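Local coordinates for Lin1909 protein (Listeria innocua, PDB 3FIJ) that is of uncharacterised function, binds manganese, and probably acts as a class I glutamine amidotransferase-like hydrolase of gamma-glutamyl-gamma-aminobutyrate, at residues V34-K39 against L221-D226; Q57-V62 against R102-A107. All coordinates share one frame; numbering follows the deposited sequence.

Interaction 1. Residues V34-K39 against L221-D226; sequences VDAIQK and LMFQTD
Helix 31-40 meets the loop between strand 212-215 and helix 227-241 where Ala36 and Phe223 bring their CA atoms to 7.1 Å, and no hydrogen bond joins the two segments. Phe223 carries the contact, its ring laid against the helix backbone. Ala36 stands over one face: its CA lies 3.8 Å from the ring centroid and 26° off the ring normal, a CH-pi contact displaced toward the rim, while its CB reaches Phe223 CE2 at 3.6 Å. Phe223 CZ comes within 3.5 Å of Ala36 N and 3.9 Å of Asp35 CB. In this member of the Peptidase C26 family, of the glutaminase I clan, the ring thus ties a helix next to the central sheet to the loop leading into the last helix. The opposite face is taken by Phe223's own neighbour, Gln224, through CG. With CG anti to the backbone N (chi1 158°), the Lys39 chain passes obliquely by the ring, CB 4.0 Å from Phe223 CE1, then bends at the next three torsions toward a salt bridge between NZ and Glu230 of helix 227-241. That helix also touches Phe223 through Ser229 and Glu230, and Ala36 through Phe233.

Interaction 2. Residues Q57-V62 against R102-A107; sequences QAISLV and RAALDA
Ile59 of helix 55-60 faces three alanines of segment 102-107, Ala103, Ala104 and Ala107, and its three carbons beyond CB are shared out among their methyls, CG1 lying near two of them. CD1, the end of the longer branch, meets Ala103 CB at 3.9 Å. CG1, one carbon nearer the backbone, lies 4.0 Å from Ala104 CB and 3.8 Å from Ala104 N, and the short branch CG2 reaches Ala107 CB at 4.1 Å. The first torsion spreads the two branches: at chi1 -77° CG1 sits anti to the carbonyl carbon and CG2 anti to the backbone N. A chi2 of 67° then turns CD1 toward Ala103. The CB bonds of Ala103 and Ala107 point at the Ile59 segment, whereas that of Ala104 runs more across the contact. Small side chains let the segments come close, with Ile59 CA and Ala104 CA 6.0 Å apart, and they bring the isoleucine against main-chain atoms too: CG2 is 4.0 Å from Ala103 O. Leu100, farther back on helix 91-106, also packs on Ile59, and Ala104 continues inward to Ile111 of strand 111-114. Leu61 and Val62 pack on Ile45 of strand 43-47, so both segments belong to the layer beside the central sheet of this glutaminase I-type fold. Polar groups act within or beside the first segment instead, where Lys109 NZ binds the carbonyl oxygens of Ile59 and Val62. Since no hydrogen bond or ion pair crosses between the segments, no directional bond fixes them to each other, and their attachment rests on van der Waals contact and the burial of apolar carbon.

How the interactions relate
Interaction 2 is nested along the chain inside the loop closed by interaction 1, whose segments lie 182 residues apart in sequence. The centres of the two contacts are 24 Å apart and their nearest atoms about 10 Å, without touching. The central mixed sheet relates them: residues 34-39 send side chains to strands 6-10 and 43-47, residues 57-62 also pack on strand 43-47, and residues 102-107 on strand 111-114. Interaction 1 joins an early helix to the chain's closing part, whereas interaction 2 pairs two helices from its first half. Both lie away from the manganese site, and both join helices or loops that flank the sheet.

Interaction 1. Residues V34-K39 against L221-D226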
loop_
_atom_site.group_PDB
_atom_site.type_symbol
_atom_site.label_atom_id
_atom_site.label_comp_id
_atom_site.label_asym_id
_atom_site.label_seq_id
_atom_site.Cartn_x
_atom_site.Cartn_y
_atom_site.Cartn_z
ATOM N N VAL A 34 -6.920 -23.452 17.897
ATOM C CA VAL A 34 -6.755 -23.584 19.344
ATOM C C VAL A 34 -8.030 -23.119 20.053
ATOM O O VAL A 34 -8.379 -23.652 21.104
ATOM C CB VAL A 34 -5.505 -22.797 19.912
ATOM C CG1 VAL A 34 -4.469 -22.592 18.827
ATOM C CG2 VAL A 34 -5.926 -21.491 20.550
ATOM N N ASP A 35 -8.722 -22.133 19.481
ATOM C CA ASP A 35 -9.977 -21.660 20.075
ATOM C C ASP A 35 -10.937 -22.845 20.082
ATOM O O ASP A 35 -11.571 -23.150 21.086
ATOM C CB ASP A 35 -10.618 -20.530 19.253
ATOM C CG ASP A 35 -9.817 -19.235 19.285
ATOM O OD1 ASP A 35 -9.041 -19.013 20.241
ATOM O OD2 ASP A 35 -9.990 -18.422 18.348
ATOM N N ALA A 36 -11.032 -23.511 18.940
ATOM C CA ALA A 36 -11.902 -24.669 18.794
ATOM C C ALA A 36 -11.593 -25.741 19.835
ATOM O O ALA A 36 -12.485 -26.235 20.516
ATOM C CB ALA A 36 -11.754 -25.244 17.390
ATOM N N ILE A 37 -10.327 -26.104 19.964
ATOM C CA ILE A 37 -9.957 -27.126 20.925
ATOM C C ILE A 37 -10.274 -26.692 22.347
ATOM O O ILE A 37 -10.830 -27.463 23.130
ATOM C CB ILE A 37 -8.456 -27.472 20.823
ATOM C CG1 ILE A 37 -8.169 -28.148 19.478
ATOM C CG2 ILE A 37 -8.041 -28.352 21.996
ATOM C CD1 ILE A 37 -9.059 -29.321 19.182
ATOM N N GLN A 38 -9.927 -25.455 22.685
ATOM C CA GLN A 38 -10.178 -24.952 24.028
ATOM C C GLN A 38 -11.662 -24.877 24.363
ATOM O O GLN A 38 -12.061 -25.194 25.481
ATOM C CB GLN A 38 -9.522 -23.586 24.213
ATOM C CG GLN A 38 -8.015 -23.671 24.428
ATOM C CD GLN A 38 -7.341 -22.312 24.370
ATOM O OE1 GLN A 38 -6.158 -22.180 24.695
ATOM N NE2 GLN A 38 -8.085 -21.297 23.944
ATOM N N LYS A 39 -12.478 -24.479 23.395
ATOM C CA LYS A 39 -13.912 -24.392 23.620
ATOM C C LYS A 39 -14.483 -25.777 23.915
ATOM O O LYS A 39 -15.421 -25.921 24.686
ATOM C CB LYS A 39 -14.604 -23.801 22.385
ATOM C CG LYS A 39 -16.099 -24.132 22.257
ATOM C CD LYS A 39 -16.944 -23.558 23.395
ATOM C CE LYS A 39 -17.745 -22.345 22.953
ATOM N NZ LYS A 39 -18.697 -22.652 21.844
ATOM N N LEU A 221 -13.471 -22.172 11.309
ATOM C CA LEU A 221 -13.951 -20.837 11.001
ATOM C C LEU A 221 -15.466 -20.741 11.132
ATOM O O LEU A 221 -16.021 -19.654 11.065
ATOM C CB LEU A 221 -13.529 -20.439 9.584
ATOM C CG LEU A 221 -12.028 -20.501 9.299
ATOM C CD1 LEU A 221 -11.781 -19.996 7.890
ATOM C CD2 LEU A 221 -11.258 -19.659 10.318
HETATM N N MSE A 222 -16.123 -21.881 11.333
HETATM C CA MSE A 222 -17.583 -21.932 11.458
HETATM C C MSE A 222 -18.079 -22.321 12.854
HETATM O O MSE A 222 -19.199 -21.992 13.222
HETATM C CB MSE A 222 -18.177 -22.956 10.476
HETATM C CG MSE A 222 -17.667 -22.911 9.041
HETATM SE SE MSE A 222 -18.436 -24.397 7.975
HETATM C CE MSE A 222 -17.685 -25.885 8.934
ATOM N N PHE A 223 -17.259 -23.022 13.630
ATOM C CA PHE A 223 -17.705 -23.492 14.939
ATOM C C PHE A 223 -18.230 -22.426 15.884
ATOM O O PHE A 223 -19.104 -22.699 16.692
ATOM C CB PHE A 223 -16.598 -24.305 15.621
ATOM C CG PHE A 223 -15.696 -23.496 16.505
ATOM C CD1 PHE A 223 -16.049 -23.230 17.824
ATOM C CD2 PHE A 223 -14.499 -22.991 16.016
ATOM C CE1 PHE A 223 -15.222 -22.474 18.643
ATOM C CE2 PHE A 223 -13.661 -22.231 16.828
ATOM C CZ PHE A 223 -14.025 -21.972 18.147
ATOM N N GLN A 224 -17.702 -21.216 15.796
ATOM C CA GLN A 224 -18.166 -20.145 16.661
ATOM C C GLN A 224 -19.646 -19.824 16.361
ATOM O O GLN A 224 -20.381 -19.356 17.236
ATOM C CB GLN A 224 -17.297 -18.894 16.456
ATOM C CG GLN A 224 -15.790 -19.179 16.467
ATOM C CD GLN A 224 -15.204 -19.529 15.082
ATOM O OE1 GLN A 224 -15.776 -20.312 14.317
ATOM N NE2 GLN A 224 -14.042 -18.950 14.776
ATOM N N THR A 225 -20.083 -20.088 15.132
ATOM C CA THR A 225 -21.463 -19.805 14.751
ATOM C C THR A 225 -22.163 -20.966 14.064
ATOM O O THR A 225 -23.098 -20.755 13.299
ATOM C CB THR A 225 -21.555 -18.603 13.799
ATOM O OG1 THR A 225 -20.989 -18.952 12.527
ATOM C CG2 THR A 225 -20.804 -17.408 14.377
ATOM N N ASP A 226 -21.714 -22.187 14.326
ATOM C CA ASP A 226 -22.319 -23.372 13.721
ATOM C C ASP A 226 -22.080 -24.531 14.676
ATOM O O ASP A 226 -21.046 -25.187 14.626
ATOM C CB ASP A 226 -21.679 -23.663 12.360
ATOM C CG ASP A 226 -22.352 -24.816 11.627
ATOM O OD1 ASP A 226 -21.630 -25.721 11.164
ATOM O OD2 ASP A 226 -23.599 -24.817 11.501
#

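Interaction 2. Residues Q57-V62 against R102-A107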
loop_
_atom_site.group_PDB
_atom_site.type_symbol
_atom_site.label_atom_id
_atom_site.label_comp_id
_atom_site.label_asym_id
_atom_site.label_seq_id
_atom_site.Cartn_x
_atom_site.Cartn_y
_atom_site.Cartn_z
ATOM N N GLN A 57 8.247 -38.699 19.454
ATOM C CA GLN A 57 8.323 -37.999 20.734
ATOM C C GLN A 57 7.204 -36.959 20.794
ATOM O O GLN A 57 6.663 -36.660 21.859
ATOM C CB GLN A 57 9.674 -37.294 20.914
ATOM C CG GLN A 57 9.780 -36.580 22.259
ATOM C CD GLN A 57 11.085 -35.819 22.454
ATOM O OE1 GLN A 57 11.349 -35.299 23.537
ATOM N NE2 GLN A 57 11.895 -35.745 21.410
ATOM N N ALA A 58 6.863 -36.405 19.639
ATOM C CA ALA A 58 5.810 -35.408 19.572
ATOM C C ALA A 58 4.463 -36.033 19.950
ATOM O O ALA A 58 3.752 -35.501 20.799
ATOM C CB ALA A 58 5.749 -34.809 18.172
ATOM N N ILE A 59 4.120 -37.158 19.320
ATOM C CA ILE A 59 2.857 -37.839 19.605
ATOM C C ILE A 59 2.820 -38.402 21.022
ATOM O O ILE A 59 1.757 -38.528 21.621
ATOM C CB ILE A 59 2.588 -38.983 18.576
ATOM C CG1 ILE A 59 2.103 -38.388 17.255
ATOM C CG2 ILE A 59 1.523 -39.938 19.085
ATOM C CD1 ILE A 59 3.143 -37.582 16.544
ATOM N N SER A 60 3.978 -38.724 21.578
ATOM C CA SER A 60 3.997 -39.265 22.926
ATOM C C SER A 60 3.379 -38.313 23.947
ATOM O O SER A 60 2.737 -38.765 24.892
ATOM C CB SER A 60 5.427 -39.635 23.360
ATOM O OG SER A 60 6.240 -38.491 23.563
ATOM N N LEU A 61 3.537 -37.002 23.781
ATOM C CA LEU A 61 2.943 -36.127 24.783
ATOM C C LEU A 61 1.552 -35.579 24.498
ATOM O O LEU A 61 1.048 -34.757 25.255
ATOM C CB LEU A 61 3.898 -34.985 25.178
ATOM C CG LEU A 61 4.582 -34.037 24.199
ATOM C CD1 LEU A 61 5.907 -34.604 23.761
ATOM C CD2 LEU A 61 3.656 -33.777 23.038
ATOM N N VAL A 62 0.915 -36.044 23.431
ATOM C CA VAL A 62 -0.443 -35.593 23.131
ATOM C C VAL A 62 -1.373 -36.801 23.123
ATOM O O VAL A 62 -0.919 -37.941 22.995
ATOM C CB VAL A 62 -0.544 -34.885 21.746
ATOM C CG1 VAL A 62 0.611 -33.909 21.571
ATOM C CG2 VAL A 62 -0.574 -35.914 20.620
ATOM N N ARG A 102 1.911 -41.154 10.914
ATOM C CA ARG A 102 2.401 -42.522 11.061
ATOM C C ARG A 102 2.630 -42.853 12.537
ATOM O O ARG A 102 2.225 -43.915 13.015
ATOM C CB ARG A 102 3.687 -42.715 10.245
ATOM C CG ARG A 102 3.402 -42.713 8.748
ATOM C CD ARG A 102 4.643 -42.692 7.856
ATOM N NE ARG A 102 4.244 -42.704 6.448
ATOM C CZ ARG A 102 5.082 -42.635 5.419
ATOM N NH1 ARG A 102 6.392 -42.551 5.628
ATOM N NH2 ARG A 102 4.601 -42.642 4.181
ATOM N N ALA A 103 3.264 -41.935 13.261
ATOM C CA ALA A 103 3.510 -42.142 14.682
ATOM C C ALA A 103 2.185 -42.165 15.446
ATOM O O ALA A 103 2.037 -42.911 16.409
ATOM C CB ALA A 103 4.419 -41.038 15.232
ATOM N N ALA A 104 1.229 -41.343 15.007
ATOM C CA ALA A 104 -0.092 -41.263 15.635
ATOM C C ALA A 104 -0.879 -42.543 15.367
ATOM O O ALA A 104 -1.594 -43.047 16.230
ATOM C CB ALA A 104 -0.859 -40.056 15.092
ATOM N N LEU A 105 -0.757 -43.056 14.152
ATOM C CA LEU A 105 -1.430 -44.288 13.786
ATOM C C LEU A 105 -0.840 -45.416 14.624
ATOM O O LEU A 105 -1.571 -46.223 15.200
ATOM C CB LEU A 105 -1.236 -44.568 12.290
ATOM C CG LEU A 105 -2.159 -43.745 11.387
ATOM C CD1 LEU A 105 -1.750 -43.900 9.933
ATOM C CD2 LEU A 105 -3.600 -44.201 11.601
ATOM N N ASP A 106 0.489 -45.448 14.711
ATOM C CA ASP A 106 1.163 -46.486 15.479
ATOM C C ASP A 106 0.730 -46.491 16.950
ATOM O O ASP A 106 0.790 -47.525 17.624
ATOM C CB ASP A 106 2.683 -46.313 15.390
ATOM C CG ASP A 106 3.436 -47.467 16.042
ATOM O OD1 ASP A 106 4.685 -47.402 16.123
ATOM O OD2 ASP A 106 2.776 -48.445 16.471
ATOM N N ALA A 107 0.293 -45.337 17.444
ATOM C CA ALA A 107 -0.142 -45.219 18.831
ATOM C C ALA A 107 -1.653 -45.374 18.977
ATOM O O ALA A 107 -2.176 -45.385 20.091
ATOM C CB ALA A 107 0.304 -43.878 19.398
#